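PDB 5CWG: designed helical repeat protein from Synthetic construct, which is a de novo design of no known natural function, probably made to explore how repeated helices can stack into a stable fold. Local coordinates for residues A[21-26]-A[75-80]; A[45-50]-A[87-92]; A[95-100]-A[141-146]. All blocks are in the same frame, centred on the assembly; numbering follows the deposited sequence. Where two conformers were deposited one is given.

Contact 1 of 3, residues A[21-26]-A[75-80]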
loop_
_atom_site.group_PDB
_atom_site.type_symbol
_atom_site.label_atom_id
_atom_site.label_comp_id
_atom_site.label_asym_id
_atom_site.label_seq_id
_atom_site.Cartn_x
_atom_site.Cartn_y
_atom_site.Cartn_z
ATOM N N LYS A 21 20.874 4.795 -9.017
ATOM C CA LYS A 21 22.048 5.483 -9.532
ATOM C C LYS A 21 22.406 6.692 -8.650
ATOM O O LYS A 21 23.577 6.944 -8.381
ATOM C CB LYS A 21 21.796 5.943 -10.984
ATOM C CG LYS A 21 23.025 6.451 -11.711
ATOM C CD LYS A 21 22.713 6.878 -13.149
ATOM C CE LYS A 21 23.963 7.399 -13.866
ATOM N NZ LYS A 21 23.687 7.819 -15.280
ATOM N N ARG A 22 21.391 7.431 -8.210
ATOM C CA ARG A 22 21.597 8.622 -7.386
ATOM C C ARG A 22 22.406 8.310 -6.132
ATOM O O ARG A 22 23.307 9.080 -5.762
ATOM C CB ARG A 22 20.246 9.248 -7.004
ATOM C CG ARG A 22 20.279 10.343 -5.934
ATOM C CD ARG A 22 20.376 11.733 -6.517
ATOM N NE ARG A 22 20.337 12.737 -5.452
ATOM C CZ ARG A 22 19.226 13.290 -4.972
ATOM N NH1 ARG A 22 18.038 12.968 -5.466
ATOM N NH2 ARG A 22 19.306 14.186 -3.998
ATOM N N LYS A 23 22.109 7.186 -5.479
ATOM C CA LYS A 23 22.771 6.859 -4.223
ATOM C C LYS A 23 23.810 5.756 -4.328
ATOM O O LYS A 23 24.345 5.337 -3.325
ATOM C CB LYS A 23 21.752 6.602 -3.114
ATOM C CG LYS A 23 20.887 5.421 -3.304
ATOM C CD LYS A 23 19.982 5.194 -2.078
ATOM C CE LYS A 23 20.707 4.509 -0.946
ATOM N NZ LYS A 23 19.885 4.442 0.285
ATOM N N GLY A 24 24.142 5.337 -5.540
ATOM C CA GLY A 24 25.139 4.313 -5.739
ATOM C C GLY A 24 24.690 2.886 -5.442
ATOM O O GLY A 24 25.526 2.028 -5.272
ATOM N N ASP A 25 23.385 2.621 -5.385
ATOM C CA ASP A 25 22.895 1.248 -5.286
ATOM C C ASP A 25 23.018 0.596 -6.674
ATOM O O ASP A 25 23.044 1.272 -7.702
ATOM C CB ASP A 25 21.447 1.224 -4.775
ATOM C CG ASP A 25 21.312 1.467 -3.263
ATOM O OD1 ASP A 25 22.335 1.587 -2.551
ATOM O OD2 ASP A 25 20.157 1.538 -2.766
ATOM N N ASP A 26 23.087 -0.731 -6.707
ATOM C CA ASP A 26 23.323 -1.447 -7.954
ATOM C C ASP A 26 22.174 -1.257 -8.944
ATOM O O ASP A 26 21.017 -1.567 -8.634
ATOM C CB ASP A 26 23.477 -2.940 -7.689
ATOM C CG ASP A 26 24.026 -3.662 -8.878
ATOM O OD1 ASP A 26 23.230 -4.047 -9.731
ATOM O OD2 ASP A 26 25.261 -3.809 -8.985
ATOM N N TYR A 75 17.481 4.007 2.743
ATOM C CA TYR A 75 17.030 2.638 2.529
ATOM C C TYR A 75 17.492 2.129 1.178
ATOM O O TYR A 75 17.569 2.866 0.204
ATOM C CB TYR A 75 15.512 2.560 2.617
ATOM C CG TYR A 75 14.949 2.823 3.986
ATOM C CD1 TYR A 75 14.872 4.116 4.496
ATOM C CD2 TYR A 75 14.538 1.778 4.797
ATOM C CE1 TYR A 75 14.381 4.349 5.763
ATOM C CE2 TYR A 75 14.034 1.998 6.056
ATOM C CZ TYR A 75 13.972 3.298 6.546
ATOM O OH TYR A 75 13.488 3.566 7.808
ATOM N N ASP A 76 17.765 0.838 1.126
ATOM C CA ASP A 76 18.147 0.210 -0.130
ATOM C C ASP A 76 17.014 0.326 -1.141
ATOM O O ASP A 76 15.859 -0.008 -0.849
ATOM C CB ASP A 76 18.471 -1.268 0.102
ATOM C CG ASP A 76 18.949 -1.953 -1.149
ATOM O OD1 ASP A 76 20.146 -1.887 -1.443
ATOM O OD2 ASP A 76 18.113 -2.546 -1.858
ATOM N N ILE A 77 17.340 0.783 -2.342
ATOM C CA ILE A 77 16.312 1.087 -3.327
ATOM C C ILE A 77 15.566 -0.168 -3.778
ATOM O O ILE A 77 14.350 -0.158 -3.891
ATOM C CB ILE A 77 16.926 1.800 -4.554
ATOM C CG1 ILE A 77 17.482 3.197 -4.194
ATOM C CG2 ILE A 77 15.920 1.909 -5.690
ATOM C CD1 ILE A 77 16.569 4.074 -3.382
ATOM N N SER A 78 16.293 -1.229 -4.090
ATOM C CA SER A 78 15.638 -2.432 -4.598
ATOM C C SER A 78 14.760 -3.072 -3.534
ATOM O O SER A 78 13.645 -3.521 -3.832
ATOM C CB SER A 78 16.673 -3.407 -5.127
ATOM O OG SER A 78 17.234 -2.961 -6.335
ATOM N N GLU A 79 15.251 -3.147 -2.308
ATOM C CA GLU A 79 14.446 -3.729 -1.264
ATOM C C GLU A 79 13.193 -2.899 -1.015
ATOM O O GLU A 79 12.125 -3.436 -0.757
ATOM C CB GLU A 79 15.277 -3.926 -0.004
ATOM C CG GLU A 79 16.366 -5.020 -0.150
ATOM C CD GLU A 79 17.288 -5.136 1.049
ATOM O OE1 GLU A 79 18.178 -6.021 1.037
ATOM O OE2 GLU A 79 17.146 -4.341 2.001
ATOM N N ALA A 80 13.329 -1.581 -1.094
ATOM C CA ALA A 80 12.189 -0.697 -0.908
ATOM C C ALA A 80 11.123 -0.920 -1.987
ATOM O O ALA A 80 9.927 -1.007 -1.688
ATOM C CB ALA A 80 12.647 0.785 -0.900
HETATM O O HOH W 1 21.773 0.095 -0.294
HETATM O O HOH W 2 19.525 -1.626 -6.152
#
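The carboxylates of Asp25 and Asp76 pass close to one another where two interhelical loops meet, their planes 24° apart, with Asp25 OD2 3.7 Å from Asp76 OD1. Two acids this close would probably repel, and a water bridges them by donating to both Asp25 OD1 and Asp76 OD1, at 2.8 Å each. The other oxygen, Asp25 OD2, takes a nearly straight bond of 2.9 Å from the backbone N of Ile77, which arrives almost along the C-O axis. A third flat group, the peptide carbonyl of Tyr75, is approached from above its plane: Lys23 NZ donates to Tyr75 O at 2.8 Å from a position 66° out of that plane. Lysine suits this place because its methylenes also do apolar work. CD rests 3.8 Å from Ile77 CD1, and the bend at chi3 (-80°) turns CE off the isoleucine branch, from where NZ reaches the carbonyl. An alanine here would probably leave Tyr75 O without its ammonium mate and uncover one side of the Ile77 branch. Gly24, with positive phi, closes helix 3-23 in a Schellman motif, a backbone shape that glycine tolerates easily. Asp76 is the N-cap of helix 77-98 and accepts from Glu79 N through the anti lone pair of OD2, at 3.0 Å. A second water joins Asp26 O to Ser78 OG, while Tyr75 OH bonds to Tyr125 O in the loop between helices 103-123 and 127-148. The contact thus joins the end of one helix to the start of another mainly through polar groups, and the N-H groups at the start of helix 77-98, together with the water, are likely to stabilise both aspartates in their charged form.

Contact 2 of 3, residues A[45-50]-A[87-92]; sequences AERAGI and AFKRVA
Ala45 CB meets the rim of the Phe88 ring near its plane, 4.2 Å from CE2 and equally near CZ. The ring gets there because Phe88 CG stands anti to the backbone N (chi1 175°); Val41, Val55, Ala59 and Ile110 pack round the same side chain. Ile50 adopts a less common rotamer, with CG1 between its backbone N and carbonyl carbon (chi1 63°), and the extended chain beyond carries CD1 to 4.2 Å from Ala92 CB. Small residues suit the closest approach of the backbones, at Ala45 and Ala92. Nearby, the methyl of Ala48 meets a carbonyl oxygen, CB lying 3.4 Å from Ala92 O. Gly49 takes the positive phi of the Schellman motif that ends helix 27-47. At the outer margin Lys89 CE lies at the edge of the Arg47 guanidinium, near its plane and 3.9 Å from NH2, tentatively, since Arg47 has two conformers. Lys89 is extended until chi4, which turns NZ aside (-72°) to a salt bridge with Glu93. The guanidinium meets a methylene, while Arg47 NH2 and Lys89 NZ stay 4.9 Å apart. With no hydrogen bond across the segments, cohesion here is apolar, and Glu93 would probably offset the like charges.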
loop_
_atom_site.group_PDB
_atom_site.type_symbol
_atom_site.label_atom_id
_atom_site.label_comp_id
_atom_site.label_asym_id
_atom_site.label_seq_id
_atom_site.Cartn_x
_atom_site.Cartn_y
_atom_site.Cartn_z
ATOM N N ALA A 45 -3.289 -7.590 -9.130
ATOM C CA ALA A 45 -4.461 -6.829 -9.520
ATOM C C ALA A 45 -5.359 -7.635 -10.470
ATOM O O ALA A 45 -6.582 -7.625 -10.346
ATOM C CB ALA A 45 -4.037 -5.527 -10.158
ATOM N N GLU A 46 -4.732 -8.330 -11.412
ATOM C CA GLU A 46 -5.498 -9.137 -12.362
ATOM C C GLU A 46 -6.286 -10.225 -11.650
ATOM O O GLU A 46 -7.472 -10.409 -11.933
ATOM C CB GLU A 46 -4.565 -9.743 -13.399
ATOM C CG GLU A 46 -4.048 -8.784 -14.423
ATOM C CD GLU A 46 -2.929 -9.317 -15.300
ATOM O OE1 GLU A 46 -2.432 -10.444 -15.064
ATOM O OE2 GLU A 46 -2.533 -8.592 -16.244
ATOM N N ARG A 47 -5.654 -10.946 -10.734
ATOM C CA ARG A 47 -6.354 -12.007 -10.016
ATOM C C ARG A 47 -7.523 -11.479 -9.193
ATOM O O ARG A 47 -8.541 -12.158 -9.022
ATOM C CB ARG A 47 -5.391 -12.777 -9.105
ATOM C CG ARG A 47 -4.323 -13.545 -9.838
ATOM C CD ARG A 47 -3.567 -14.462 -8.894
ATOM N NE ARG A 47 -2.786 -13.756 -7.879
ATOM C CZ ARG A 47 -1.523 -13.362 -8.052
ATOM N NH1 ARG A 47 -0.885 -13.594 -9.185
ATOM N NH2 ARG A 47 -0.875 -12.743 -7.089
ATOM N N ALA A 48 -7.393 -10.247 -8.688
ATOM C CA ALA A 48 -8.412 -9.645 -7.855
ATOM C C ALA A 48 -9.493 -8.910 -8.688
ATOM O O ALA A 48 -10.421 -8.344 -8.116
ATOM C CB ALA A 48 -7.777 -8.661 -6.829
ATOM N N GLY A 49 -9.338 -8.882 -10.000
ATOM C CA GLY A 49 -10.295 -8.209 -10.863
ATOM C C GLY A 49 -10.301 -6.706 -10.698
ATOM O O GLY A 49 -11.342 -6.066 -10.903
ATOM N N ILE A 50 -9.139 -6.134 -10.380
ATOM C CA ILE A 50 -9.029 -4.692 -10.140
ATOM C C ILE A 50 -7.933 -4.060 -10.987
ATOM O O ILE A 50 -7.480 -2.960 -10.687
ATOM C CB ILE A 50 -8.818 -4.386 -8.652
ATOM C CG1 ILE A 50 -7.501 -4.963 -8.143
ATOM C CG2 ILE A 50 -10.047 -4.826 -7.854
ATOM C CD1 ILE A 50 -7.146 -4.597 -6.719
ATOM N N ALA A 87 3.341 -4.980 -0.502
ATOM C CA ALA A 87 2.269 -4.367 0.252
ATOM C C ALA A 87 1.004 -4.223 -0.617
ATOM O O ALA A 87 -0.107 -4.512 -0.178
ATOM C CB ALA A 87 2.679 -3.012 0.771
ATOM N N PHE A 88 1.183 -3.774 -1.856
ATOM C CA PHE A 88 0.057 -3.708 -2.766
ATOM C C PHE A 88 -0.558 -5.093 -2.966
ATOM O O PHE A 88 -1.767 -5.249 -3.017
ATOM C CB PHE A 88 0.447 -3.089 -4.103
ATOM C CG PHE A 88 -0.680 -3.126 -5.089
ATOM C CD1 PHE A 88 -1.680 -2.150 -5.087
ATOM C CD2 PHE A 88 -0.801 -4.172 -5.974
ATOM C CE1 PHE A 88 -2.734 -2.232 -5.955
ATOM C CE2 PHE A 88 -1.904 -4.259 -6.827
ATOM C CZ PHE A 88 -2.833 -3.290 -6.828
ATOM N N LYS A 89 0.286 -6.103 -3.156
ATOM C CA LYS A 89 -0.212 -7.461 -3.355
ATOM C C LYS A 89 -1.122 -7.872 -2.194
ATOM O O LYS A 89 -2.175 -8.481 -2.398
ATOM C CB LYS A 89 0.944 -8.426 -3.563
ATOM C CG LYS A 89 0.574 -9.906 -3.571
ATOM C CD LYS A 89 1.763 -10.753 -4.054
ATOM C CE LYS A 89 1.546 -12.239 -4.126
ATOM N NZ LYS A 89 1.475 -12.831 -2.813
ATOM N N ARG A 90 -0.733 -7.568 -0.964
ATOM C CA ARG A 90 -1.580 -7.858 0.175
ATOM C C ARG A 90 -2.918 -7.153 0.131
ATOM O O ARG A 90 -3.939 -7.718 0.493
ATOM C CB ARG A 90 -0.837 -7.581 1.482
ATOM C CG ARG A 90 0.365 -8.544 1.697
ATOM C CD ARG A 90 0.959 -8.490 3.108
ATOM N NE ARG A 90 1.506 -7.182 3.454
ATOM C CZ ARG A 90 2.733 -6.771 3.146
ATOM N NH1 ARG A 90 3.555 -7.561 2.474
ATOM N NH2 ARG A 90 3.139 -5.559 3.493
ATOM N N VAL A 91 -2.919 -5.901 -0.308
ATOM C CA VAL A 91 -4.167 -5.164 -0.466
ATOM C C VAL A 91 -5.062 -5.840 -1.505
ATOM O O VAL A 91 -6.272 -6.028 -1.268
ATOM C CB VAL A 91 -3.896 -3.692 -0.820
ATOM C CG1 VAL A 91 -5.151 -2.983 -1.242
ATOM C CG2 VAL A 91 -3.339 -2.946 0.397
ATOM N N ALA A 92 -4.459 -6.187 -2.637
ATOM C CA ALA A 92 -5.221 -6.848 -3.700
ATOM C C ALA A 92 -5.787 -8.184 -3.234
ATOM O O ALA A 92 -6.925 -8.528 -3.580
ATOM C CB ALA A 92 -4.348 -7.065 -4.878
#

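Contact 3 of 3, residues A[95-100]-A[141-146]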
loop_
_atom_site.group_PDB
_atom_site.type_symbol
_atom_site.label_atom_id
_atom_site.label_comp_id
_atom_site.label_asym_id
_atom_site.label_seq_id
_atom_site.Cartn_x
_atom_site.Cartn_y
_atom_site.Cartn_z
ATOM N N ALA A 95 -8.718 -7.464 -0.977
ATOM C CA ALA A 95 -9.830 -7.012 -1.783
ATOM C C ALA A 95 -10.512 -8.205 -2.449
ATOM O O ALA A 95 -11.742 -8.302 -2.470
ATOM C CB ALA A 95 -9.342 -5.996 -2.827
ATOM N N LYS A 96 -9.720 -9.091 -3.038
ATOM C CA LYS A 96 -10.269 -10.290 -3.672
ATOM C C LYS A 96 -11.100 -11.093 -2.676
ATOM O O LYS A 96 -12.233 -11.480 -2.962
ATOM C CB LYS A 96 -9.121 -11.124 -4.231
ATOM C CG LYS A 96 -9.581 -12.326 -5.057
ATOM C CD LYS A 96 -8.382 -13.009 -5.737
ATOM C CE LYS A 96 -8.775 -14.086 -6.751
ATOM N NZ LYS A 96 -9.323 -15.267 -6.087
ATOM N N ARG A 97 -10.536 -11.342 -1.511
ATOM C CA ARG A 97 -11.195 -12.193 -0.535
ATOM C C ARG A 97 -12.499 -11.584 -0.049
ATOM O O ARG A 97 -13.428 -12.311 0.273
ATOM C CB ARG A 97 -10.259 -12.509 0.633
ATOM C CG ARG A 97 -10.788 -13.515 1.640
ATOM C CD ARG A 97 -9.766 -13.902 2.680
ATOM N NE ARG A 97 -8.702 -14.703 2.121
ATOM C CZ ARG A 97 -7.749 -15.286 2.837
ATOM N NH1 ARG A 97 -7.720 -15.126 4.150
ATOM N NH2 ARG A 97 -6.830 -16.029 2.235
ATOM N N ALA A 98 -12.544 -10.256 0.030
ATOM C CA ALA A 98 -13.689 -9.544 0.553
ATOM C C ALA A 98 -14.640 -9.007 -0.512
ATOM O O ALA A 98 -15.681 -8.458 -0.154
ATOM C CB ALA A 98 -13.224 -8.389 1.452
ATOM N N GLY A 99 -14.324 -9.237 -1.786
ATOM C CA GLY A 99 -15.157 -8.757 -2.874
ATOM C C GLY A 99 -15.156 -7.258 -3.078
ATOM O O GLY A 99 -16.162 -6.688 -3.477
ATOM N N ILE A 100 -14.026 -6.619 -2.810
ATOM C CA ILE A 100 -13.930 -5.174 -2.952
ATOM C C ILE A 100 -13.370 -4.780 -4.303
ATOM O O ILE A 100 -12.279 -5.203 -4.695
ATOM C CB ILE A 100 -13.080 -4.575 -1.835
ATOM C CG1 ILE A 100 -13.809 -4.734 -0.499
ATOM C CG2 ILE A 100 -12.755 -3.086 -2.104
ATOM C CD1 ILE A 100 -12.950 -4.476 0.672
ATOM N N VAL A 141 -10.441 -4.583 8.229
ATOM C CA VAL A 141 -11.631 -3.822 7.888
ATOM C C VAL A 141 -12.429 -4.518 6.780
ATOM O O VAL A 141 -13.635 -4.727 6.899
ATOM C CB VAL A 141 -11.243 -2.412 7.441
ATOM C CG1 VAL A 141 -12.392 -1.716 6.725
ATOM C CG2 VAL A 141 -10.755 -1.604 8.626
ATOM N N ALA A 142 -11.737 -4.842 5.688
ATOM C CA ALA A 142 -12.360 -5.456 4.515
ATOM C C ALA A 142 -13.067 -6.746 4.891
ATOM O O ALA A 142 -14.207 -6.974 4.482
ATOM C CB ALA A 142 -11.313 -5.711 3.458
ATOM N N GLU A 143 -12.374 -7.613 5.620
ATOM C CA GLU A 143 -12.959 -8.886 6.003
ATOM C C GLU A 143 -14.139 -8.685 6.933
ATOM O O GLU A 143 -15.149 -9.385 6.813
ATOM C CB GLU A 143 -11.885 -9.805 6.589
ATOM C CG GLU A 143 -10.931 -10.230 5.464
ATOM C CD GLU A 143 -9.906 -11.272 5.836
ATOM O OE1 GLU A 143 -9.932 -11.751 6.988
ATOM O OE2 GLU A 143 -9.060 -11.590 4.961
ATOM N N ALA A 144 -14.053 -7.713 7.834
ATOM C CA ALA A 144 -15.157 -7.429 8.731
ATOM C C ALA A 144 -16.367 -6.919 7.953
ATOM O O ALA A 144 -17.509 -7.271 8.263
ATOM C CB ALA A 144 -14.749 -6.420 9.799
ATOM N N ALA A 145 -16.133 -6.058 6.964
ATOM C CA ALA A 145 -17.225 -5.524 6.156
ATOM C C ALA A 145 -17.915 -6.676 5.399
ATOM O O ALA A 145 -19.142 -6.745 5.369
ATOM C CB ALA A 145 -16.701 -4.489 5.196
ATOM N N LYS A 146 -17.150 -7.569 4.771
ATOM C CA LYS A 146 -17.768 -8.708 4.083
ATOM C C LYS A 146 -18.573 -9.562 5.043
ATOM O O LYS A 146 -19.706 -9.943 4.739
ATOM C CB LYS A 146 -16.722 -9.536 3.335
ATOM C CG LYS A 146 -17.250 -10.865 2.721
ATOM C CD LYS A 146 -18.357 -10.675 1.670
ATOM C CE LYS A 146 -18.987 -11.989 1.203
ATOM N NZ LYS A 146 -19.843 -12.714 2.240
#
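Ala98 packs its methyl group against the backbone of helix 127-148, CB lying 3.5 Å from Ala142 O and 3.9 Å from Ala142 CB. Alanine fits both positions, since a methyl is enough to fill the interface and short enough to let the helices come near. Next to this pair Ile100 CD1 reaches Ala142 CB at 3.5 Å, tighter than carbons usually approach, although Ile100 has a second conformer and the apparent squeeze is doubtful. The isoleucine belongs to the hydrophobic layer and also packs on Val105 and Leu156, so a branched apolar residue is well placed. One turn after Ala142, Lys146 lends its carbons: CB sits 3.8 Å from Ala98 O, and the bend at chi2 (61°) holds CD 3.9 Å from that oxygen. Gly99, the residue after Ala98, ends helix 77-98 with positive phi in a Schellman motif.

The solvent side is much looser. Arg97 CG stands anti to the backbone N (chi1 -174°), and its closest carbon, CD, comes 3.3 Å from Glu143 OE2. The charged ends are farther apart, Arg97 NH1 and Glu143 OE2 forming a long salt bridge of 3.9 Å, with the guanidinium and carboxylate planes 26° from each other. Lys139 offers the same oxygen a second, weak and long ion pair. No hydrogen bond spans the segments; the close alanine packing carries the contact, with Ile100 adding apolar contact, whereas the paired charges would probably add a weak attraction at the margin.

In the fold
Helix 77-98 runs through all three contacts: its start serves contact 1, its middle contact 2 and its end contact 3. Contacts 1 and 3 therefore lie on opposite sides of the chain's centre, about 35 Å apart between centres, while contacts 1 and 2 are about 25 Å apart and do not touch. Contacts 2 and 3 adjoin, with centres about 12 Å apart; Ile50 CG2 packs 3.9 Å from Ile100 O. Both join a helix end and its Schellman turn to a later helix, consistent with the design as a repeat protein; contact 1 lies at the opposite ends of the helices, also beside a Schellman turn. No ligand lies at these contacts.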